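Glycosyltransferase Gtf1 (Streptococcus pneumoniae, PDB 4PQG) is a glycosyltransferase of the GT-B clan that carries an added extended beta-sheet domain and binds uridine-5'-diphosphate. Local coordinates at residues Gly425-Val433 with Ile461-Leu472. Residues are numbered along the deposited sequence; the frame is centred on the assembly and turned at random.
Sequences GLPLIGFDV and IKQAYAAKICQL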
loop_
_atom_site.group_PDB
_atom_site.type_symbol
_atom_site.label_atom_id
_atom_site.label_comp_id
_atom_site.label_asym_id
_atom_site.label_seq_id
_atom_site.Cartn_x
_atom_site.Cartn_y
_atom_site.Cartn_z
ATOM N N GLY A 425 9.344 -21.458 0.364
ATOM C CA GLY A 425 9.081 -22.871 0.098
ATOM C C GLY A 425 7.664 -23.331 0.395
ATOM O O GLY A 425 7.446 -24.467 0.844
ATOM N N LEU A 426 6.690 -22.463 0.150
ATOM C CA LEU A 426 5.299 -22.886 0.337
ATOM C C LEU A 426 4.709 -23.300 -0.981
ATOM O O LEU A 426 4.808 -22.556 -1.964
ATOM C CB LEU A 426 4.444 -21.780 0.982
ATOM C CG LEU A 426 4.819 -21.330 2.400
ATOM C CD1 LEU A 426 3.898 -20.220 2.889
ATOM C CD2 LEU A 426 4.787 -22.493 3.368
ATOM N N PRO A 427 4.104 -24.501 -1.020
ATOM C CA PRO A 427 3.242 -24.834 -2.145
ATOM C C PRO A 427 2.055 -23.880 -2.142
ATOM O O PRO A 427 1.677 -23.385 -1.076
ATOM C CB PRO A 427 2.762 -26.257 -1.815
ATOM C CG PRO A 427 3.816 -26.792 -0.899
ATOM C CD PRO A 427 4.179 -25.609 -0.047
ATOM N N LEU A 428 1.492 -23.623 -3.319
ATOM C CA LEU A 428 0.334 -22.734 -3.448
ATOM C C LEU A 428 -0.880 -23.491 -3.980
ATOM O O LEU A 428 -0.759 -24.279 -4.909
ATOM C CB LEU A 428 0.649 -21.559 -4.385
ATOM C CG LEU A 428 1.960 -20.782 -4.232
ATOM C CD1 LEU A 428 2.018 -19.660 -5.255
ATOM C CD2 LEU A 428 2.104 -20.216 -2.836
ATOM N N ILE A 429 -2.052 -23.246 -3.402
ATOM C CA ILE A 429 -3.313 -23.704 -4.017
ATOM C C ILE A 429 -4.176 -22.487 -4.358
ATOM O O ILE A 429 -4.553 -21.741 -3.464
ATOM C CB ILE A 429 -4.097 -24.668 -3.088
ATOM C CG1 ILE A 429 -3.242 -25.895 -2.720
ATOM C CG2 ILE A 429 -5.409 -25.076 -3.743
ATOM C CD1 ILE A 429 -3.839 -26.764 -1.618
ATOM N N GLY A 430 -4.474 -22.289 -5.641
ATOM C CA GLY A 430 -5.266 -21.140 -6.067
ATOM C C GLY A 430 -6.042 -21.342 -7.348
ATOM O O GLY A 430 -5.928 -22.382 -8.009
ATOM N N PHE A 431 -6.838 -20.341 -7.706
ATOM C CA PHE A 431 -7.607 -20.391 -8.943
ATOM C C PHE A 431 -6.714 -20.282 -10.180
ATOM O O PHE A 431 -5.687 -19.588 -10.160
ATOM C CB PHE A 431 -8.631 -19.261 -8.982
ATOM C CG PHE A 431 -9.844 -19.488 -8.125
ATOM C CD1 PHE A 431 -10.693 -20.582 -8.339
ATOM C CD2 PHE A 431 -10.184 -18.569 -7.129
ATOM C CE1 PHE A 431 -11.834 -20.755 -7.566
ATOM C CE2 PHE A 431 -11.324 -18.751 -6.351
ATOM C CZ PHE A 431 -12.149 -19.845 -6.573
ATOM N N ASP A 432 -7.115 -20.976 -11.248
ATOM C CA ASP A 432 -6.446 -20.889 -12.533
ATOM C C ASP A 432 -6.867 -19.592 -13.224
ATOM O O ASP A 432 -7.692 -19.598 -14.137
ATOM C CB ASP A 432 -6.811 -22.101 -13.393
ATOM C CG ASP A 432 -5.893 -22.275 -14.604
ATOM O OD1 ASP A 432 -5.052 -21.393 -14.874
ATOM O OD2 ASP A 432 -6.011 -23.310 -15.290
ATOM N N VAL A 433 -6.318 -18.472 -12.753
ATOM C CA VAL A 433 -6.703 -17.158 -13.258
ATOM C C VAL A 433 -5.459 -16.299 -13.437
ATOM O O VAL A 433 -4.496 -16.460 -12.699
ATOM C CB VAL A 433 -7.718 -16.430 -12.327
ATOM C CG1 VAL A 433 -9.104 -17.071 -12.418
ATOM C CG2 VAL A 433 -7.225 -16.379 -10.886
ATOM N N ILE A 461 -16.938 -24.424 -4.949
ATOM C CA ILE A 461 -15.634 -23.846 -4.625
ATOM C C ILE A 461 -15.057 -24.453 -3.349
ATOM O O ILE A 461 -13.920 -24.919 -3.352
ATOM C CB ILE A 461 -15.706 -22.313 -4.504
ATOM C CG1 ILE A 461 -15.955 -21.691 -5.886
ATOM C CG2 ILE A 461 -14.433 -21.756 -3.856
ATOM C CD1 ILE A 461 -16.557 -20.294 -5.808
ATOM N N LYS A 462 -15.832 -24.460 -2.270
ATOM C CA LYS A 462 -15.335 -24.981 -1.001
ATOM C C LYS A 462 -14.984 -26.465 -1.107
ATOM O O LYS A 462 -14.011 -26.923 -0.504
ATOM C CB LYS A 462 -16.317 -24.704 0.145
ATOM C CG LYS A 462 -17.236 -25.844 0.534
ATOM C CD LYS A 462 -18.297 -25.367 1.511
ATOM C CE LYS A 462 -19.415 -26.393 1.613
ATOM N NZ LYS A 462 -20.692 -25.740 2.016
ATOM N N GLN A 463 -15.775 -27.199 -1.890
ATOM C CA GLN A 463 -15.547 -28.624 -2.122
ATOM C C GLN A 463 -14.258 -28.843 -2.906
ATOM O O GLN A 463 -13.500 -29.761 -2.606
ATOM C CB GLN A 463 -16.755 -29.246 -2.838
ATOM C CG GLN A 463 -16.484 -30.512 -3.637
ATOM C CD GLN A 463 -17.731 -31.012 -4.368
ATOM O OE1 GLN A 463 -17.792 -31.020 -5.608
ATOM N NE2 GLN A 463 -18.748 -31.406 -3.598
ATOM N N ALA A 464 -13.999 -27.985 -3.888
ATOM C CA ALA A 464 -12.780 -28.085 -4.688
ATOM C C ALA A 464 -11.535 -27.827 -3.851
ATOM O O ALA A 464 -10.629 -28.662 -3.820
ATOM C CB ALA A 464 -12.833 -27.162 -5.905
ATOM N N TYR A 465 -11.478 -26.683 -3.166
ATOM C CA TYR A 465 -10.329 -26.387 -2.297
ATOM C C TYR A 465 -10.129 -27.475 -1.233
ATOM O O TYR A 465 -9.000 -27.949 -1.042
ATOM C CB TYR A 465 -10.458 -25.001 -1.643
ATOM C CG TYR A 465 -9.972 -23.877 -2.523
ATOM C CD1 TYR A 465 -8.670 -23.376 -2.396
ATOM C CD2 TYR A 465 -10.809 -23.317 -3.492
ATOM C CE1 TYR A 465 -8.217 -22.347 -3.214
ATOM C CE2 TYR A 465 -10.372 -22.281 -4.296
ATOM C CZ TYR A 465 -9.082 -21.794 -4.154
ATOM O OH TYR A 465 -8.666 -20.775 -4.980
ATOM N N ALA A 466 -11.216 -27.873 -0.559
ATOM C CA ALA A 466 -11.154 -28.959 0.438
ATOM C C ALA A 466 -10.520 -30.210 -0.155
ATOM O O ALA A 466 -9.591 -30.763 0.435
ATOM C CB ALA A 466 -12.531 -29.291 0.993
ATOM N N ALA A 467 -11.008 -30.627 -1.329
ATOM C CA ALA A 467 -10.487 -31.812 -2.029
ATOM C C ALA A 467 -9.006 -31.682 -2.366
ATOM O O ALA A 467 -8.248 -32.651 -2.270
ATOM C CB ALA A 467 -11.288 -32.080 -3.298
ATOM N N LYS A 468 -8.591 -30.487 -2.771
ATOM C CA LYS A 468 -7.203 -30.268 -3.155
ATOM C C LYS A 468 -6.238 -30.241 -1.971
ATOM O O LYS A 468 -5.127 -30.794 -2.046
ATOM C CB LYS A 468 -7.060 -29.025 -4.038
ATOM C CG LYS A 468 -7.438 -29.272 -5.491
ATOM C CD LYS A 468 -6.654 -30.459 -6.045
ATOM C CE LYS A 468 -6.986 -30.721 -7.490
ATOM N NZ LYS A 468 -6.150 -31.832 -8.014
ATOM N N ILE A 469 -6.658 -29.604 -0.883
ATOM C CA ILE A 469 -5.886 -29.604 0.355
ATOM C C ILE A 469 -5.694 -31.053 0.794
ATOM O O ILE A 469 -4.561 -31.482 1.010
ATOM C CB ILE A 469 -6.579 -28.795 1.483
ATOM C CG1 ILE A 469 -6.564 -27.285 1.160
ATOM C CG2 ILE A 469 -5.912 -29.056 2.826
ATOM C CD1 ILE A 469 -7.657 -26.484 1.845
ATOM N N CYS A 470 -6.806 -31.789 0.911
ATOM C CA CYS A 470 -6.778 -33.193 1.331
ATOM C C CYS A 470 -5.869 -34.043 0.445
ATOM O O CYS A 470 -5.070 -34.815 0.956
ATOM C CB CYS A 470 -8.196 -33.771 1.377
ATOM S SG CYS A 470 -9.156 -33.147 2.766
ATOM N N GLN A 471 -5.968 -33.862 -0.873
ATOM C CA GLN A 471 -5.115 -34.559 -1.833
ATOM C C GLN A 471 -3.609 -34.314 -1.651
ATOM O O GLN A 471 -2.795 -35.237 -1.832
ATOM C CB GLN A 471 -5.529 -34.221 -3.266
ATOM C CG GLN A 471 -4.734 -34.968 -4.330
ATOM C CD GLN A 471 -5.089 -34.537 -5.736
ATOM O OE1 GLN A 471 -5.978 -33.712 -5.939
ATOM N NE2 GLN A 471 -4.396 -35.095 -6.718
ATOM N N LEU A 472 -3.236 -33.084 -1.291
ATOM C CA LEU A 472 -1.817 -32.727 -1.115
ATOM C C LEU A 472 -1.200 -33.543 0.014
ATOM O O LEU A 472 -0.079 -34.041 -0.103
ATOM C CB LEU A 472 -1.665 -31.221 -0.825
ATOM C CG LEU A 472 -0.263 -30.616 -0.684
ATOM C CD1 LEU A 472 -0.318 -29.142 -1.080
ATOM C CD2 LEU A 472 0.289 -30.765 0.734
#
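Tyr465 and Phe431 meet edge to face, with planes at 85° and ring centroids 5.3 Å apart. From CB outward, the Tyr465 side chain leaves the helix toward the strand, its CG anti to the carbonyl carbon (chi1 -84°). On one side of the ring, CD1 lies 3.9 Å from CG2 of Ile429, and CE1 comes within 3.7 Å of the Ile429 carbonyl O, at the ring edge. On the other side, CE2 reaches Phe431 CZ at 3.8 Å. At the tip, OH stands over the centre of the Phe431 ring, 3.4 Å above its plane; this buried hydroxyl is satisfied by a hydrogen bond with Thr407 O, just past strand 404-406. Ile461 CG2 also touches Phe431 CZ. Further along, Ile429 CD1 packs on Ile469 CG1 (3.9 Å) and, more loosely, on Leu472 CD1, which also meets Pro427 CB. The axis of helix segment 461-472 runs nearly antiparallel to that of strand 428-431 (158°), the two coming within 9.7 Å at closest approach, the usual way a helix covers the parallel sheet of a GT-B Rossmann-like domain. In that sheet the strand lies between 404-406 and 447-450, and helix 343-353 packs beside helix 458-474, its Leu346 and Ala349 touching Tyr465.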